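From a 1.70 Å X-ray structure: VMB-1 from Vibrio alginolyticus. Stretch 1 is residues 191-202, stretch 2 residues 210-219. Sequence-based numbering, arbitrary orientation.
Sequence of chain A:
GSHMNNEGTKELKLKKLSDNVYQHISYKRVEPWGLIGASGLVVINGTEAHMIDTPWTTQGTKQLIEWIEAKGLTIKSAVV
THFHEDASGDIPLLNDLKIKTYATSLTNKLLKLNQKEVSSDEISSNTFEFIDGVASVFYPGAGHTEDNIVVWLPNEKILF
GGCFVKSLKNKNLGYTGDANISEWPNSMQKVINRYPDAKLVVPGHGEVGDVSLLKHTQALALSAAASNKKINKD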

# COMPACT_ATOMS: atom_id res chain seq x y z
N VAL A 191 12.50 8.86 0.55
CA VAL A 191 11.89 8.18 -0.61
C VAL A 191 12.30 8.91 -1.89
O VAL A 191 12.61 8.25 -2.85
CB VAL A 191 10.37 8.07 -0.43
CG1 VAL A 191 9.70 7.49 -1.66
CG2 VAL A 191 10.07 7.23 0.80
N ILE A 192 12.18 10.22 -1.89
CA ILE A 192 12.59 11.04 -3.07
C ILE A 192 14.04 10.70 -3.43
O ILE A 192 14.35 10.57 -4.60
CB ILE A 192 12.39 12.51 -2.75
CG1 ILE A 192 10.90 12.86 -2.72
CG2 ILE A 192 13.14 13.39 -3.75
CD1 ILE A 192 10.60 14.20 -2.10
N ASN A 193 14.93 10.67 -2.46
CA ASN A 193 16.37 10.46 -2.73
C ASN A 193 16.61 9.04 -3.23
O ASN A 193 17.52 8.78 -4.06
CB ASN A 193 17.16 10.74 -1.45
CG ASN A 193 17.24 12.20 -1.10
OD1 ASN A 193 16.85 13.06 -1.88
ND2 ASN A 193 17.69 12.48 0.08
N ARG A 194 15.85 8.09 -2.72
CA ARG A 194 16.06 6.65 -3.03
C ARG A 194 15.54 6.27 -4.41
O ARG A 194 16.12 5.35 -5.02
CB ARG A 194 15.43 5.79 -1.92
CG ARG A 194 15.75 4.31 -2.02
CD ARG A 194 15.22 3.59 -0.79
NE ARG A 194 15.45 2.17 -0.83
CZ ARG A 194 16.54 1.59 -0.35
NH1 ARG A 194 17.51 2.33 0.16
NH2 ARG A 194 16.66 0.27 -0.39
N TYR A 195 14.49 6.93 -4.91
CA TYR A 195 13.80 6.53 -6.15
C TYR A 195 13.68 7.73 -7.09
O TYR A 195 12.58 8.04 -7.58
CB TYR A 195 12.43 5.92 -5.84
CG TYR A 195 12.46 4.82 -4.82
CD1 TYR A 195 12.99 3.58 -5.10
CD2 TYR A 195 11.92 5.03 -3.57
CE1 TYR A 195 13.04 2.59 -4.14
CE2 TYR A 195 11.92 4.04 -2.62
CZ TYR A 195 12.48 2.81 -2.91
OH TYR A 195 12.52 1.79 -2.01
N PRO A 196 14.82 8.32 -7.53
CA PRO A 196 14.77 9.38 -8.54
C PRO A 196 14.29 8.85 -9.90
O PRO A 196 13.89 9.65 -10.73
CB PRO A 196 16.25 9.82 -8.61
CG PRO A 196 17.00 8.60 -8.28
CD PRO A 196 16.20 8.01 -7.13
N ASP A 197 14.37 7.53 -10.10
CA ASP A 197 14.02 6.81 -11.34
C ASP A 197 12.58 6.32 -11.31
O ASP A 197 12.19 5.59 -12.22
CB ASP A 197 15.00 5.67 -11.58
CG ASP A 197 15.22 4.68 -10.45
OD1 ASP A 197 14.95 5.00 -9.25
OD2 ASP A 197 15.71 3.60 -10.76
N ALA A 198 11.78 6.64 -10.28
CA ALA A 198 10.36 6.24 -10.27
C ALA A 198 9.64 6.79 -11.51
O ALA A 198 9.70 8.00 -11.77
CB ALA A 198 9.70 6.70 -8.99
N LYS A 199 8.92 5.92 -12.19
CA LYS A 199 8.13 6.32 -13.38
C LYS A 199 6.66 6.48 -13.02
O LYS A 199 6.01 7.34 -13.63
CB LYS A 199 8.34 5.33 -14.51
CG LYS A 199 9.77 5.37 -15.03
CD LYS A 199 10.21 6.74 -15.56
CE LYS A 199 11.58 6.70 -16.24
NZ LYS A 199 12.68 6.66 -15.25
N LEU A 200 6.16 5.66 -12.12
CA LEU A 200 4.73 5.68 -11.72
C LEU A 200 4.74 5.59 -10.21
O LEU A 200 5.51 4.79 -9.70
CB LEU A 200 4.03 4.47 -12.32
CG LEU A 200 2.50 4.42 -12.19
CD1 LEU A 200 1.84 5.57 -12.92
CD2 LEU A 200 2.02 3.10 -12.75
N VAL A 201 4.01 6.47 -9.58
CA VAL A 201 3.83 6.45 -8.12
C VAL A 201 2.34 6.20 -7.84
O VAL A 201 1.48 6.89 -8.44
CB VAL A 201 4.30 7.77 -7.50
CG1 VAL A 201 4.01 7.78 -6.00
CG2 VAL A 201 5.77 8.02 -7.79
N VAL A 202 2.06 5.13 -7.11
CA VAL A 202 0.66 4.77 -6.78
C VAL A 202 0.37 5.26 -5.37
O VAL A 202 0.97 4.73 -4.42
CB VAL A 202 0.44 3.25 -6.91
CG1 VAL A 202 -0.98 2.90 -6.57
CG2 VAL A 202 0.82 2.74 -8.30
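Stretch 2 210-219: DVSLLKHTQA

Two segments of a chain can pack closely without a single direct hydrogen bond between them, when aliphatic surfaces meet and polar groups are met locally or through water. Residues 191-202 and 210-219 of VMB-1 illustrate the principle. Stretch 1 leaves a helix at Y195, passes through a type I turn closed by A198 N to Y195 O (3.1 Å), and enters a strand at L200. Stretch 2 begins as an extended residue, D210, and turns into a helix that runs on past A219. Its N-terminal end lies beside the turn and strand, and its later residues move on to the helical end of stretch 1: A198 pairs with V211 (CA to CA 6.1 Å) and I192 with L214 (CA to CA 6.7 Å), so the two chains run in broadly opposite senses.

The entry to the second helix is organised by D210. With chi1 at 68° (p), its carboxylate folds back over the following turn, and OD1 accepts from S212 N at 2.9 Å, a capping bond, and from S212 OG at 2.7 Å. S212, also p, has its CA-to-CB bond pointing away from stretch 1 and makes no contact with it. The carbonyl of D210 remains close to the strand, its O lying 3.5 Å from V201 CG2. A water bridges the neighbouring backbones, donating to A198 O at 2.9 Å and accepting from V211 N at 3.0 Å.

The apolar packing depends on rotamers. V201 alone among the three strand residues directs its CA-to-CB bond toward stretch 2, and in its t rotamer it reaches two successive helical leucines: CG1 is 4.2 Å from L213 CB and 4.0 Å from L214 CD2. L214, in the mt conformation, lies between V201 and V191: CD1 is 4.0 Å from V191 CG1, and CD2 is 4.2 Å from the same atom. L213 has chi1 near -84° and chi2 near 57°, which leaves CD2 as its extended branch, 3.8 Å from V201 O.

I192 shows how a side chain can make up for an indirect start. Its CA-to-CB bond points sideways, yet the mt rotamer carries its end nearer the helix. CG1 lies 3.7 Å from L214 CB, CG2 lies 3.7 Å from K215 CE, and CD1 lies 3.8 Å from Q218 OE1. K215 likewise starts sideways and bends at chi2 (61°, p), so its aliphatic portion lies against I192, while NZ is farther off, 4.7 Å from I192 CG2.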

# COMPACT_ATOMS: atom_id res chain seq x y z
N ASP A 210 3.15 10.59 -11.39
CA ASP A 210 4.61 10.48 -11.56
C ASP A 210 5.28 10.85 -10.26
O ASP A 210 4.61 10.97 -9.22
CB ASP A 210 5.04 11.34 -12.75
CG ASP A 210 4.90 12.83 -12.54
OD1 ASP A 210 4.53 13.27 -11.46
OD2 ASP A 210 5.16 13.56 -13.54
N VAL A 211 6.59 11.08 -10.28
CA VAL A 211 7.34 11.38 -9.05
C VAL A 211 6.87 12.68 -8.36
O VAL A 211 7.10 12.81 -7.18
CB VAL A 211 8.82 11.42 -9.44
CG1 VAL A 211 9.15 12.71 -10.20
CG2 VAL A 211 9.71 11.15 -8.29
N SER A 212 6.15 13.57 -9.05
CA SER A 212 5.65 14.82 -8.45
C SER A 212 4.73 14.52 -7.27
O SER A 212 4.62 15.36 -6.38
CB SER A 212 5.02 15.74 -9.45
OG SER A 212 3.78 15.28 -9.88
N LEU A 213 4.10 13.33 -7.21
CA LEU A 213 3.22 13.04 -6.05
C LEU A 213 4.05 13.08 -4.77
O LEU A 213 3.52 13.45 -3.73
CB LEU A 213 2.51 11.69 -6.18
CG LEU A 213 1.22 11.68 -7.02
CD1 LEU A 213 1.43 12.18 -8.43
CD2 LEU A 213 0.62 10.29 -7.02
N LEU A 214 5.30 12.65 -4.81
CA LEU A 214 6.14 12.65 -3.61
C LEU A 214 6.38 14.09 -3.15
O LEU A 214 6.34 14.37 -1.97
CB LEU A 214 7.47 11.97 -3.93
CG LEU A 214 7.44 10.54 -4.44
CD1 LEU A 214 8.86 10.08 -4.64
CD2 LEU A 214 6.64 9.61 -3.55
N LYS A 215 6.73 14.95 -4.11
CA LYS A 215 7.04 16.38 -3.82
C LYS A 215 5.77 17.08 -3.32
O LYS A 215 5.87 17.91 -2.40
CB LYS A 215 7.58 17.07 -5.08
CG LYS A 215 9.02 16.72 -5.44
CD LYS A 215 9.22 15.25 -5.73
CE LYS A 215 10.65 14.90 -6.09
NZ LYS A 215 11.01 15.39 -7.44
N HIS A 216 4.62 16.73 -3.92
CA HIS A 216 3.33 17.34 -3.52
C HIS A 216 3.04 16.97 -2.06
O HIS A 216 2.65 17.83 -1.29
CB HIS A 216 2.22 16.89 -4.48
CG HIS A 216 0.91 17.48 -4.13
ND1 HIS A 216 0.70 18.88 -4.05
CD2 HIS A 216 -0.22 16.91 -3.65
CE1 HIS A 216 -0.57 19.10 -3.68
NE2 HIS A 216 -1.12 17.90 -3.41
N THR A 217 3.14 15.69 -1.74
CA THR A 217 2.87 15.18 -0.38
C THR A 217 3.82 15.84 0.63
O THR A 217 3.36 16.27 1.72
CB THR A 217 2.98 13.66 -0.31
OG1 THR A 217 1.97 13.17 -1.19
CG2 THR A 217 2.77 13.15 1.09
N GLN A 218 5.09 16.00 0.29
CA GLN A 218 6.07 16.65 1.19
C GLN A 218 5.59 18.08 1.47
O GLN A 218 5.57 18.49 2.62
CB GLN A 218 7.45 16.61 0.53
CG GLN A 218 8.55 17.19 1.41
CD GLN A 218 9.87 17.04 0.71
OE1 GLN A 218 10.05 17.59 -0.39
NE2 GLN A 218 10.75 16.25 1.30
N ALA A 219 5.13 18.79 0.43
CA ALA A 219 4.66 20.19 0.57
C ALA A 219 3.38 20.23 1.39
O ALA A 219 3.22 21.15 2.27
CB ALA A 219 4.50 20.86 -0.77
O HOH W 1 8.13 10.23 -12.69